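Local coordinates for TRAP dicarboxylate ABC transporter, substrate-binding protein (Roseobacter denitrificans, PDB 4OVQ) that binds beta-D-glucuronate and probably delivers it, as a periplasmic solute-binding protein, to a TRAP transporter, at residues H113-R116 against V117-G120; I238-G241 against T242-L246; D248-K251 against T252-L255; L263-R266 against D267-K271; P302-E305 against A306-A310. All coordinates share one frame; numbering follows the deposited sequence.

Contact 1: residues H113-R116 against V117-G120; sequences HMFR and VLDG
Near the start of helix 111-118, H113 lays one face of its imidazole against V117. The methyl CG2 of V117 sits 4.0 Å from the ring centroid of H113, 21° off the normal, a CH-pi contact one turn along. H113 CG stands anti to the backbone N (chi1 -177°), which swings the ring forward over that methyl, while NE2 bonds to the carbonyl of T324 and ND1 to the amide of K109, fixing the ring's rotation. Its carbonyl O also accepts from V117 N at 2.9 Å.

Selenomethionine M114 touches L118 through its chain: CG of M114 lies 3.9 Å from CD1 of L118. Bent at chi3, the chain turns its CE back over one face of the F115 ring. F115 meets the same leucine more loosely, its CD1 4.5 Å from CD1 of L118, and its carbonyl O receives the amide N of D119 at 3.0 Å as the helix runs out. R116 points outward, its guanidinium NH2 in a salt bridge with the terminal carboxylate of E325.

The buried side of the helix rests on strand 135-141, where F115 and L118 both touch W140, and M114 and L118 pack on P233 in the loop preceding strand 234-239.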
loop_
_atom_site.group_PDB
_atom_site.type_symbol
_atom_site.label_atom_id
_atom_site.label_comp_id
_atom_site.label_asym_id
_atom_site.label_seq_id
_atom_site.Cartn_x
_atom_site.Cartn_y
_atom_site.Cartn_z
ATOM N N HIS A 113 4.196 -14.909 0.286
ATOM C CA HIS A 113 2.865 -15.440 0.579
ATOM C C HIS A 113 1.745 -14.582 -0.033
ATOM O O HIS A 113 0.821 -15.111 -0.645
ATOM C CB HIS A 113 2.663 -15.542 2.087
ATOM C CG HIS A 113 1.352 -16.143 2.483
ATOM N ND1 HIS A 113 0.531 -15.583 3.435
ATOM C CD2 HIS A 113 0.724 -17.267 2.065
ATOM C CE1 HIS A 113 -0.552 -16.323 3.577
ATOM N NE2 HIS A 113 -0.459 -17.355 2.760
HETATM N N MSE A 114 1.826 -13.262 0.134
HETATM C CA MSE A 114 0.821 -12.353 -0.425
HETATM C C MSE A 114 0.649 -12.577 -1.923
HETATM O O MSE A 114 -0.473 -12.632 -2.430
HETATM C CB MSE A 114 1.221 -10.890 -0.154
HETATM C CG MSE A 114 0.415 -9.773 -0.930
HETATM SE SE MSE A 114 1.264 -8.056 -0.542
HETATM C CE MSE A 114 2.409 -8.006 -2.150
ATOM N N PHE A 115 1.759 -12.658 -2.638
ATOM C CA PHE A 115 1.684 -12.747 -4.079
ATOM C C PHE A 115 1.064 -14.083 -4.453
ATOM O O PHE A 115 0.259 -14.145 -5.373
ATOM C CB PHE A 115 3.051 -12.530 -4.719
ATOM C CG PHE A 115 3.402 -11.072 -4.927
ATOM C CD1 PHE A 115 2.711 -10.310 -5.859
ATOM C CD2 PHE A 115 4.423 -10.481 -4.214
ATOM C CE1 PHE A 115 3.027 -8.981 -6.071
ATOM C CE2 PHE A 115 4.747 -9.147 -4.424
ATOM C CZ PHE A 115 4.054 -8.406 -5.363
ATOM N N ARG A 116 1.404 -15.133 -3.706
ATOM C CA ARG A 116 0.786 -16.443 -3.929
ATOM C C ARG A 116 -0.726 -16.331 -3.755
ATOM O O ARG A 116 -1.495 -16.822 -4.567
ATOM C CB ARG A 116 1.387 -17.516 -3.011
ATOM C CG ARG A 116 2.786 -17.954 -3.447
ATOM C CD ARG A 116 3.225 -19.281 -2.833
ATOM N NE ARG A 116 3.283 -19.219 -1.376
ATOM C CZ ARG A 116 4.307 -18.731 -0.681
ATOM N NH1 ARG A 116 5.380 -18.245 -1.296
ATOM N NH2 ARG A 116 4.252 -18.721 0.635
ATOM N N VAL A 117 -1.150 -15.616 -2.723
ATOM C CA VAL A 117 -2.567 -15.391 -2.482
ATOM C C VAL A 117 -3.232 -14.571 -3.591
ATOM O O VAL A 117 -4.370 -14.853 -3.991
ATOM C CB VAL A 117 -2.772 -14.702 -1.131
ATOM C CG1 VAL A 117 -4.199 -14.271 -0.973
ATOM C CG2 VAL A 117 -2.367 -15.647 0.002
ATOM N N LEU A 118 -2.527 -13.556 -4.095
ATOM C CA LEU A 118 -3.073 -12.684 -5.140
ATOM C C LEU A 118 -3.168 -13.323 -6.527
ATOM O O LEU A 118 -3.986 -12.890 -7.344
ATOM C CB LEU A 118 -2.230 -11.413 -5.273
ATOM C CG LEU A 118 -2.331 -10.416 -4.128
ATOM C CD1 LEU A 118 -1.378 -9.252 -4.375
ATOM C CD2 LEU A 118 -3.744 -9.900 -3.980
ATOM N N ASP A 119 -2.323 -14.306 -6.809
ATOM C CA ASP A 119 -2.354 -14.962 -8.113
ATOM C C ASP A 119 -3.384 -16.088 -8.093
ATOM O O ASP A 119 -3.639 -16.727 -9.112
ATOM C CB ASP A 119 -0.970 -15.486 -8.517
ATOM C CG ASP A 119 -0.009 -14.368 -8.927
ATOM O OD1 ASP A 119 -0.468 -13.225 -9.195
ATOM O OD2 ASP A 119 1.215 -14.639 -8.985
ATOM N N GLY A 120 -3.986 -16.308 -6.928
ATOM C CA GLY A 120 -5.053 -17.278 -6.786
ATOM C C GLY A 120 -6.428 -16.647 -6.665
ATOM O O GLY A 120 -6.662 -15.529 -7.132
#

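Contact 2: residues I238-G241 against T242-L246; sequences INIG and TFNAL
N239 grips T242 twice at the start of helix 240-244, a side-chain N-cap. Its OD1 accepts from the backbone N of T242 at 3.0 Å, nearly straight at the hydrogen (168°) and in the plane of the amide, and from OG1 of T242 at 3.1 Å, that donor tilted 33° out of the plane. Both torsions serve this fork. N239 holds CG trans to its own N (chi1 171°), bringing the amide to the helix start, and T242 keeps OG1 beside its backbone N, so that the hydroxyl and the N-H reach the same oxygen.

The other branch of T242, CG2, turns to the apolar side and meets CD1 at the end of the extended I238 chain at 3.9 Å. I238 also sends its CG2 against CB of F243, 3.7 Å away, the two side chains crossing at about a right angle. Past the cap, the backbone N of N244 donates to I240 O at 2.8 Å. The side chain of N244 folds back along the helix to lie against I240, with ND2 of N244 3.8 Å from CG1 of I240.

ND2 of N239 bonds to the carbonyl of V77, so the buried amide is held at both ends and its flip is fixed. By accepting two hydrogen bonds, OD1 satisfies an amide of the first helical turn that has no helical carbonyl to use and marks the switch from strand 234-239 to helix.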
loop_
_atom_site.group_PDB
_atom_site.type_symbol
_atom_site.label_atom_id
_atom_site.label_comp_id
_atom_site.label_asym_id
_atom_site.label_seq_id
_atom_site.Cartn_x
_atom_site.Cartn_y
_atom_site.Cartn_z
ATOM N N ILE A 238 -7.076 1.351 -13.286
ATOM C CA ILE A 238 -7.669 2.176 -14.355
ATOM C C ILE A 238 -9.167 2.332 -14.097
ATOM O O ILE A 238 -9.860 1.404 -13.664
ATOM C CB ILE A 238 -7.421 1.586 -15.803
ATOM C CG1 ILE A 238 -7.851 2.574 -16.909
ATOM C CG2 ILE A 238 -8.080 0.228 -15.968
ATOM C CD1 ILE A 238 -7.357 2.214 -18.309
ATOM N N ASN A 239 -9.669 3.521 -14.428
ATOM C CA ASN A 239 -11.096 3.768 -14.453
ATOM C C ASN A 239 -11.761 2.746 -15.369
ATOM O O ASN A 239 -11.345 2.582 -16.519
ATOM C CB ASN A 239 -11.325 5.182 -14.951
ATOM C CG ASN A 239 -12.754 5.454 -15.218
ATOM O OD1 ASN A 239 -13.236 5.269 -16.349
ATOM N ND2 ASN A 239 -13.472 5.842 -14.174
ATOM N N ILE A 240 -12.770 2.036 -14.873
ATOM C CA ILE A 240 -13.296 0.905 -15.631
ATOM C C ILE A 240 -14.007 1.319 -16.934
ATOM O O ILE A 240 -13.991 0.570 -17.907
ATOM C CB ILE A 240 -14.166 -0.027 -14.776
ATOM C CG1 ILE A 240 -14.187 -1.426 -15.417
ATOM C CG2 ILE A 240 -15.532 0.564 -14.615
ATOM C CD1 ILE A 240 -14.227 -2.543 -14.416
ATOM N N GLY A 241 -14.632 2.493 -16.963
ATOM C CA GLY A 241 -15.271 2.954 -18.187
ATOM C C GLY A 241 -14.260 3.165 -19.298
ATOM O O GLY A 241 -14.473 2.767 -20.439
ATOM N N THR A 242 -13.159 3.819 -18.948
ATOM C CA THR A 242 -12.020 4.007 -19.841
ATOM C C THR A 242 -11.550 2.665 -20.402
ATOM O O THR A 242 -11.355 2.535 -21.618
ATOM C CB THR A 242 -10.819 4.689 -19.102
ATOM O OG1 THR A 242 -11.213 5.978 -18.609
ATOM C CG2 THR A 242 -9.612 4.872 -20.018
ATOM N N PHE A 243 -11.360 1.682 -19.526
ATOM C CA PHE A 243 -10.870 0.363 -19.931
ATOM C C PHE A 243 -11.866 -0.366 -20.817
ATOM O O PHE A 243 -11.502 -0.927 -21.869
ATOM C CB PHE A 243 -10.526 -0.501 -18.703
ATOM C CG PHE A 243 -9.953 -1.859 -19.054
ATOM C CD1 PHE A 243 -8.638 -1.988 -19.445
ATOM C CD2 PHE A 243 -10.738 -2.993 -18.987
ATOM C CE1 PHE A 243 -8.107 -3.228 -19.769
ATOM C CE2 PHE A 243 -10.207 -4.238 -19.301
ATOM C CZ PHE A 243 -8.888 -4.343 -19.697
ATOM N N ASN A 244 -13.141 -0.317 -20.436
ATOM C CA ASN A 244 -14.149 -1.073 -21.155
ATOM C C ASN A 244 -14.404 -0.527 -22.552
ATOM O O ASN A 244 -14.916 -1.237 -23.406
ATOM C CB ASN A 244 -15.453 -1.125 -20.369
ATOM C CG ASN A 244 -15.408 -2.111 -19.241
ATOM O OD1 ASN A 244 -14.491 -2.931 -19.155
ATOM N ND2 ASN A 244 -16.417 -2.063 -18.368
ATOM N N ALA A 245 -14.038 0.731 -22.779
ATOM C CA ALA A 245 -14.231 1.356 -24.078
ATOM C C ALA A 245 -13.162 0.931 -25.081
ATOM O O ALA A 245 -13.268 1.212 -26.281
ATOM C CB ALA A 245 -14.235 2.846 -23.936
ATOM N N LEU A 246 -12.126 0.253 -24.606
ATOM C CA LEU A 246 -11.088 -0.200 -25.517
ATOM C C LEU A 246 -11.556 -1.394 -26.328
ATOM O O LEU A 246 -12.375 -2.199 -25.876
ATOM C CB LEU A 246 -9.850 -0.628 -24.730
ATOM C CG LEU A 246 -9.276 0.438 -23.815
ATOM C CD1 LEU A 246 -8.220 -0.172 -22.884
ATOM C CD2 LEU A 246 -8.640 1.540 -24.601
#

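Contact 3: residues D248-K251 against T252-L255; sequences DEMK and TAVL
T252 turns its hydroxyl back toward the carbonyl of D248 in the opening turns of the long helix 248-282. OG1 stands beside the backbone N (chi1 -66°) and reaches 3.3 Å from D248 O, a possible hydrogen bond that is not settled. The same carbonyl certainly takes the amide N of T252, at 3.1 Å. The threonine methyl CG2 takes the place trans to the backbone N, beside the residue's own carbonyl carbon, which leaves OG1 beside the N and near D248 O.

The other side chains of 252-255 lean back on carbonyl oxygens rather than on side chains. V254 places CG2 3.2 Å from M250 O, the oxygen that also receives V254 N at 2.9 Å, so methyl and amide of one residue crowd a single acceptor. L255 does likewise at K251 O: its CG lies 3.4 Å from that oxygen, which also takes L255 N in a nearly straight bond (167°). A253, one residue before V254, sets its methyl 4.4 Å from CE of selenomethionine M250, a light apolar touch made possible by the two successive bends of the M250 chain. K251 leaves the helix with its chain extended beyond CG.

These orientations sort the helix by its surroundings. K251 reaches the end of helix 240-244, touching F243 and N244, and L246 beyond it; L255 also meets F243. V254 and L255 face L138 of strand 135-141, while on helix 37-52 V254 packs on L49 and A253 on K52.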
loop_
_atom_site.group_PDB
_atom_site.type_symbol
_atom_site.label_atom_id
_atom_site.label_comp_id
_atom_site.label_asym_id
_atom_site.label_seq_id
_atom_site.Cartn_x
_atom_site.Cartn_y
_atom_site.Cartn_z
ATOM N N ASP A 248 -10.737 -5.135 -27.947
ATOM C CA ASP A 248 -10.186 -6.308 -27.282
ATOM C C ASP A 248 -8.674 -6.303 -27.360
ATOM O O ASP A 248 -7.997 -6.598 -26.378
ATOM C CB ASP A 248 -10.716 -7.595 -27.912
ATOM C CG ASP A 248 -12.162 -7.841 -27.595
ATOM O OD1 ASP A 248 -12.707 -7.152 -26.707
ATOM O OD2 ASP A 248 -12.755 -8.729 -28.239
ATOM N N GLU A 249 -8.131 -5.975 -28.528
ATOM C CA GLU A 249 -6.687 -5.976 -28.678
ATOM C C GLU A 249 -6.037 -4.829 -27.870
ATOM O O GLU A 249 -4.914 -4.961 -27.392
ATOM C CB GLU A 249 -6.282 -5.957 -30.155
ATOM C CG GLU A 249 -6.313 -4.611 -30.807
ATOM C CD GLU A 249 -5.893 -4.662 -32.276
ATOM O OE1 GLU A 249 -5.984 -5.752 -32.890
ATOM O OE2 GLU A 249 -5.477 -3.611 -32.814
HETATM N N MSE A 250 -6.733 -3.708 -27.678
HETATM C CA MSE A 250 -6.139 -2.639 -26.868
HETATM C C MSE A 250 -6.179 -2.984 -25.381
HETATM O O MSE A 250 -5.261 -2.646 -24.641
HETATM C CB MSE A 250 -6.760 -1.273 -27.155
HETATM C CG MSE A 250 -6.461 -0.755 -28.573
HETATM SE SE MSE A 250 -4.586 -0.367 -28.925
HETATM C CE MSE A 250 -4.012 -2.055 -29.701
ATOM N N LYS A 251 -7.231 -3.663 -24.942
ATOM C CA LYS A 251 -7.260 -4.163 -23.574
ATOM C C LYS A 251 -6.085 -5.100 -23.344
ATOM O O LYS A 251 -5.461 -5.047 -22.291
ATOM C CB LYS A 251 -8.514 -4.953 -23.289
ATOM C CG LYS A 251 -9.811 -4.121 -23.233
ATOM C CD LYS A 251 -11.018 -5.021 -23.104
ATOM C CE LYS A 251 -12.256 -4.218 -22.780
ATOM N NZ LYS A 251 -13.437 -5.099 -22.485
ATOM N N THR A 252 -5.795 -5.945 -24.327
ATOM C CA THR A 252 -4.685 -6.888 -24.194
ATOM C C THR A 252 -3.368 -6.137 -24.087
ATOM O O THR A 252 -2.530 -6.469 -23.254
ATOM C CB THR A 252 -4.657 -7.907 -25.349
ATOM O OG1 THR A 252 -5.823 -8.750 -25.272
ATOM C CG2 THR A 252 -3.428 -8.763 -25.303
ATOM N N ALA A 253 -3.202 -5.110 -24.916
ATOM C CA ALA A 253 -2.010 -4.254 -24.843
ATOM C C ALA A 253 -1.838 -3.546 -23.501
ATOM O O ALA A 253 -0.731 -3.509 -22.959
ATOM C CB ALA A 253 -2.026 -3.230 -25.967
ATOM N N VAL A 254 -2.928 -2.974 -22.966
ATOM C CA VAL A 254 -2.900 -2.266 -21.684
ATOM C C VAL A 254 -2.540 -3.233 -20.555
ATOM O O VAL A 254 -1.698 -2.942 -19.744
ATOM C CB VAL A 254 -4.263 -1.582 -21.403
ATOM C CG1 VAL A 254 -4.314 -1.011 -19.994
ATOM C CG2 VAL A 254 -4.456 -0.497 -22.399
ATOM N N LEU A 255 -3.157 -4.412 -20.552
ATOM C CA LEU A 255 -2.860 -5.434 -19.534
ATOM C C LEU A 255 -1.414 -5.923 -19.590
ATOM O O LEU A 255 -0.758 -6.070 -18.557
ATOM C CB LEU A 255 -3.815 -6.629 -19.691
ATOM C CG LEU A 255 -5.242 -6.375 -19.164
ATOM C CD1 LEU A 255 -6.195 -7.432 -19.676
ATOM C CD2 LEU A 255 -5.243 -6.362 -17.630
#

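Contact 4: residues L263-R266 against D267-K271; sequences LYQR and DLWNK
Y264 and L268 make the chief side-chain contact, a CH-pi interaction one turn apart on helix 248-282. CD1 of L268 stands 3.9 Å from the centroid of the Y264 ring, 18° off its normal, and CD2 lies on the same side of the ring, toward CE1. With Y264 CG trans to the backbone N (chi1 -176°), the phenol is carried forward along the axis over the leucine.

A second pairing joins a polar group to an aromatic. Q265 and W269 run side by side, the amide and indole planes 26° apart and NE2 of Q265 3.9 Å from CE3 of W269. The amide is held there by bonds from NE2 to D142 O and N38 OD1.

Backbone bonds link each residue to the one four ahead, the shortest being W269 N to Q265 O at 2.7 Å. One water adds a bridge: it donates to L263 O at 2.8 Å and to D267 OD1 at 2.9 Å, tying the aspartate back to the preceding turn.

Facing helix 37-52, Y264 and L268 touch V40, Q265 touches A41 and W269 touches P37. W269 also leans on N208, a glucuronate-binding residue, so this helix backs the pocket wall.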
loop_
_atom_site.group_PDB
_atom_site.type_symbol
_atom_site.label_atom_id
_atom_site.label_comp_id
_atom_site.label_asym_id
_atom_site.label_seq_id
_atom_site.Cartn_x
_atom_site.Cartn_y
_atom_site.Cartn_z
ATOM N N LEU A 263 6.214 -6.627 -13.178
ATOM C CA LEU A 263 7.375 -7.501 -13.004
ATOM C C LEU A 263 8.662 -6.685 -12.828
ATOM O O LEU A 263 9.491 -6.990 -11.986
ATOM C CB LEU A 263 7.481 -8.451 -14.192
ATOM C CG LEU A 263 6.320 -9.446 -14.299
ATOM C CD1 LEU A 263 6.519 -10.341 -15.492
ATOM C CD2 LEU A 263 6.165 -10.304 -13.027
ATOM N N TYR A 264 8.792 -5.585 -13.575
ATOM C CA TYR A 264 9.945 -4.692 -13.404
ATOM C C TYR A 264 9.948 -4.029 -12.018
ATOM O O TYR A 264 10.951 -4.008 -11.308
ATOM C CB TYR A 264 9.900 -3.656 -14.534
ATOM C CG TYR A 264 11.048 -2.680 -14.617
ATOM C CD1 TYR A 264 12.378 -3.093 -14.498
ATOM C CD2 TYR A 264 10.792 -1.339 -14.847
ATOM C CE1 TYR A 264 13.413 -2.176 -14.602
ATOM C CE2 TYR A 264 11.809 -0.432 -14.960
ATOM C CZ TYR A 264 13.110 -0.847 -14.831
ATOM O OH TYR A 264 14.106 0.105 -14.948
ATOM N N GLN A 265 8.774 -3.535 -11.613
ATOM C CA GLN A 265 8.610 -2.919 -10.304
ATOM C C GLN A 265 9.062 -3.851 -9.187
ATOM O O GLN A 265 9.722 -3.432 -8.225
ATOM C CB GLN A 265 7.150 -2.491 -10.073
ATOM C CG GLN A 265 6.947 -1.605 -8.835
ATOM C CD GLN A 265 6.692 -2.386 -7.542
ATOM O OE1 GLN A 265 6.417 -3.574 -7.575
ATOM N NE2 GLN A 265 6.796 -1.714 -6.410
ATOM N N ARG A 266 8.713 -5.120 -9.335
ATOM C CA ARG A 266 9.056 -6.085 -8.308
ATOM C C ARG A 266 10.571 -6.290 -8.248
ATOM O O ARG A 266 11.141 -6.339 -7.145
ATOM C CB ARG A 266 8.248 -7.352 -8.476
ATOM C CG ARG A 266 6.790 -7.095 -8.097
ATOM C CD ARG A 266 5.855 -8.172 -8.498
ATOM N NE ARG A 266 6.242 -9.469 -7.990
ATOM C CZ ARG A 266 5.638 -10.598 -8.334
ATOM N NH1 ARG A 266 6.068 -11.752 -7.825
ATOM N NH2 ARG A 266 4.612 -10.577 -9.190
ATOM N N ASP A 267 11.232 -6.297 -9.410
ATOM C CA ASP A 267 12.709 -6.355 -9.435
ATOM C C ASP A 267 13.326 -5.094 -8.823
ATOM O O ASP A 267 14.294 -5.166 -8.051
ATOM C CB ASP A 267 13.213 -6.511 -10.872
ATOM C CG ASP A 267 12.860 -7.856 -11.479
ATOM O OD1 ASP A 267 12.585 -8.822 -10.723
ATOM O OD2 ASP A 267 12.867 -7.968 -12.732
ATOM N N LEU A 268 12.804 -3.929 -9.185
ATOM C CA LEU A 268 13.298 -2.670 -8.615
ATOM C C LEU A 268 13.070 -2.662 -7.104
ATOM O O LEU A 268 13.915 -2.222 -6.328
ATOM C CB LEU A 268 12.621 -1.444 -9.241
ATOM C CG LEU A 268 12.859 -1.201 -10.728
ATOM C CD1 LEU A 268 12.054 0.013 -11.206
ATOM C CD2 LEU A 268 14.357 -1.015 -10.973
ATOM N N TRP A 269 11.893 -3.123 -6.695
ATOM C CA TRP A 269 11.496 -3.076 -5.285
ATOM C C TRP A 269 12.468 -3.838 -4.388
ATOM O O TRP A 269 12.907 -3.323 -3.355
ATOM C CB TRP A 269 10.073 -3.632 -5.093
ATOM C CG TRP A 269 9.691 -3.504 -3.655
ATOM C CD1 TRP A 269 9.711 -4.488 -2.702
ATOM C CD2 TRP A 269 9.302 -2.303 -2.989
ATOM N NE1 TRP A 269 9.353 -3.960 -1.473
ATOM C CE2 TRP A 269 9.113 -2.620 -1.628
ATOM C CE3 TRP A 269 9.129 -0.990 -3.405
ATOM C CZ2 TRP A 269 8.726 -1.661 -0.678
ATOM C CZ3 TRP A 269 8.765 -0.043 -2.472
ATOM C CH2 TRP A 269 8.551 -0.396 -1.116
ATOM N N ASN A 270 12.823 -5.059 -4.763
ATOM C CA ASN A 270 13.669 -5.853 -3.882
ATOM C C ASN A 270 15.063 -5.249 -3.699
ATOM O O ASN A 270 15.605 -5.252 -2.592
ATOM C CB ASN A 270 13.725 -7.315 -4.348
ATOM C CG ASN A 270 12.450 -8.091 -3.989
ATOM O OD1 ASN A 270 11.851 -8.760 -4.835
ATOM N ND2 ASN A 270 12.036 -8.001 -2.726
ATOM N N LYS A 271 15.622 -4.673 -4.754
ATOM C CA LYS A 271 16.896 -3.966 -4.612
ATOM C C LYS A 271 16.750 -2.700 -3.746
ATOM O O LYS A 271 17.682 -2.274 -3.067
ATOM C CB LYS A 271 17.445 -3.612 -5.994
ATOM C CG LYS A 271 17.976 -4.830 -6.749
ATOM C CD LYS A 271 18.851 -4.410 -7.905
ATOM C CE LYS A 271 18.012 -4.000 -9.098
ATOM N NZ LYS A 271 18.797 -3.164 -10.054
HETATM O O HOH W 1 9.840 -9.724 -11.282
#

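Contact 5: residues P302-E305 against A306-A310; sequences PVYE and AYFEA
Helix 301-310 carries both segments, and V303 and Y307, Y304 and F308, and E305 and E309 are joined by regular alpha-helical bonds between them. F308 N donates to Y304 O at 2.9 Å, nearly in line with the carbonyl, and Y307 N to V303 O at 3.0 Å. The first of the series, A306 N to P302 O, is weak, with an angle of only 131° at the hydrogen. E309 N to E305 O, at 3.1 Å, closes the set.

The side chain of F308 bends back over this backbone. Its CG is trans to the carbonyl carbon and beside the backbone N (chi1 -70°), which sets one face of the ring over Y304 O, offset toward the rim. The carbonyl that receives the F308 amide therefore also lies under that residue's ring. Farther along the same edge, CE2 of F308 approaches CB of Y304 at 4.2 Å, and CZ comes up to the edge of the tyrosine ring. Y304 itself is fixed by its OH, bonded to the carbonyl of P105, and Y307 reaches away to the carbonyl of P97.

R315 makes a cation-pi contact with F308, and V318 of helix 315-322 touches both Y307 and F308; the helix is thereby packed against the one that follows it. E305, bent at chi2, brings its carboxylate to the edge of the same phenylalanine. The planes of carboxylate and ring stand 75° apart, and OE2 of E305 lies in the ring plane 3.9 Å from CD2 of F308.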
loop_
_atom_site.group_PDB
_atom_site.type_symbol
_atom_site.label_atom_id
_atom_site.label_comp_id
_atom_site.label_asym_id
_atom_site.label_seq_id
_atom_site.Cartn_x
_atom_site.Cartn_y
_atom_site.Cartn_z
ATOM N N PRO A 302 -10.060 -8.308 17.978
ATOM C CA PRO A 302 -11.194 -7.383 17.837
ATOM C C PRO A 302 -11.268 -6.652 16.480
ATOM O O PRO A 302 -12.338 -6.220 16.064
ATOM C CB PRO A 302 -10.995 -6.372 18.978
ATOM C CG PRO A 302 -9.918 -6.872 19.790
ATOM C CD PRO A 302 -9.109 -7.832 18.996
ATOM N N VAL A 303 -10.137 -6.481 15.810
ATOM C CA VAL A 303 -10.139 -5.837 14.502
ATOM C C VAL A 303 -10.670 -6.815 13.441
ATOM O O VAL A 303 -11.476 -6.428 12.575
ATOM C CB VAL A 303 -8.728 -5.315 14.145
ATOM C CG1 VAL A 303 -8.701 -4.663 12.751
ATOM C CG2 VAL A 303 -8.254 -4.310 15.199
ATOM N N TYR A 304 -10.200 -8.060 13.494
ATOM C CA TYR A 304 -10.672 -9.105 12.584
ATOM C C TYR A 304 -12.135 -9.361 12.825
ATOM O O TYR A 304 -12.954 -9.387 11.903
ATOM C CB TYR A 304 -9.927 -10.413 12.809
ATOM C CG TYR A 304 -8.636 -10.564 12.053
ATOM C CD1 TYR A 304 -7.487 -9.914 12.467
ATOM C CD2 TYR A 304 -8.560 -11.361 10.934
ATOM C CE1 TYR A 304 -6.309 -10.049 11.797
ATOM C CE2 TYR A 304 -7.368 -11.507 10.252
ATOM C CZ TYR A 304 -6.245 -10.840 10.681
ATOM O OH TYR A 304 -5.051 -10.977 10.008
ATOM N N GLU A 305 -12.465 -9.587 14.086
ATOM C CA GLU A 305 -13.826 -9.862 14.463
ATOM C C GLU A 305 -14.744 -8.713 14.041
ATOM O O GLU A 305 -15.876 -8.929 13.621
ATOM C CB GLU A 305 -13.864 -10.118 15.963
ATOM C CG GLU A 305 -13.199 -11.440 16.298
ATOM C CD GLU A 305 -14.021 -12.587 15.765
ATOM O OE1 GLU A 305 -15.257 -12.404 15.676
ATOM O OE2 GLU A 305 -13.436 -13.643 15.428
ATOM N N ALA A 306 -14.216 -7.499 14.068
ATOM C CA ALA A 306 -15.011 -6.324 13.697
ATOM C C ALA A 306 -15.148 -6.141 12.162
ATOM O O ALA A 306 -16.088 -5.500 11.681
ATOM C CB ALA A 306 -14.425 -5.094 14.334
ATOM N N TYR A 307 -14.207 -6.692 11.399
ATOM C CA TYR A 307 -14.381 -6.807 9.955
ATOM C C TYR A 307 -15.408 -7.894 9.602
ATOM O O TYR A 307 -16.167 -7.763 8.641
ATOM C CB TYR A 307 -13.040 -7.117 9.301
ATOM C CG TYR A 307 -13.121 -7.382 7.832
ATOM C CD1 TYR A 307 -13.114 -6.320 6.924
ATOM C CD2 TYR A 307 -13.145 -8.669 7.334
ATOM C CE1 TYR A 307 -13.179 -6.542 5.566
ATOM C CE2 TYR A 307 -13.219 -8.907 5.962
ATOM C CZ TYR A 307 -13.239 -7.834 5.090
ATOM O OH TYR A 307 -13.304 -8.047 3.734
ATOM N N PHE A 308 -15.413 -8.970 10.381
ATOM C CA PHE A 308 -16.325 -10.080 10.133
ATOM C C PHE A 308 -17.756 -9.619 10.359
ATOM O O PHE A 308 -18.687 -10.026 9.639
ATOM C CB PHE A 308 -15.994 -11.253 11.051
ATOM C CG PHE A 308 -14.696 -11.946 10.716
ATOM C CD1 PHE A 308 -14.257 -12.025 9.409
ATOM C CD2 PHE A 308 -13.923 -12.523 11.713
ATOM C CE1 PHE A 308 -13.074 -12.663 9.105
ATOM C CE2 PHE A 308 -12.737 -13.168 11.411
ATOM C CZ PHE A 308 -12.311 -13.235 10.105
ATOM N N GLU A 309 -17.931 -8.774 11.371
ATOM C CA GLU A 309 -19.251 -8.273 11.730
ATOM C C GLU A 309 -19.752 -7.287 10.685
ATOM O O GLU A 309 -20.947 -7.235 10.395
ATOM C CB GLU A 309 -19.235 -7.625 13.118
ATOM C CG GLU A 309 -20.585 -7.024 13.567
ATOM C CD GLU A 309 -21.496 -8.022 14.280
ATOM O OE1 GLU A 309 -21.462 -9.230 13.940
ATOM O OE2 GLU A 309 -22.248 -7.601 15.196
ATOM N N ALA A 310 -18.837 -6.520 10.097
ATOM C CA ALA A 310 -19.200 -5.559 9.059
ATOM C C ALA A 310 -19.414 -6.242 7.699
ATOM O O ALA A 310 -20.180 -5.755 6.874
ATOM C CB ALA A 310 -18.110 -4.495 8.936
#

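Overall arrangement
All five contacts are local, each within a turn or two of the chain, so none closes a long loop and none nests in or crosses another. Contact 1 comes first, on helix 111-118. Contact 2 follows where strand 234-239 passes into helix 240-244, and contact 3 lies just beyond, its K251 CE 3.5 Å from F243 O of contact 2. Contact 4 is further along the same long helix, 248-282, its centre about 23 Å from that of contact 3. There R266 meets the F115 ring of contact 1 in a cation-pi interaction, joining the two helices. Contact 5, on helix 301-310, stands apart, on the opposite side of the chain's centre from contact 4.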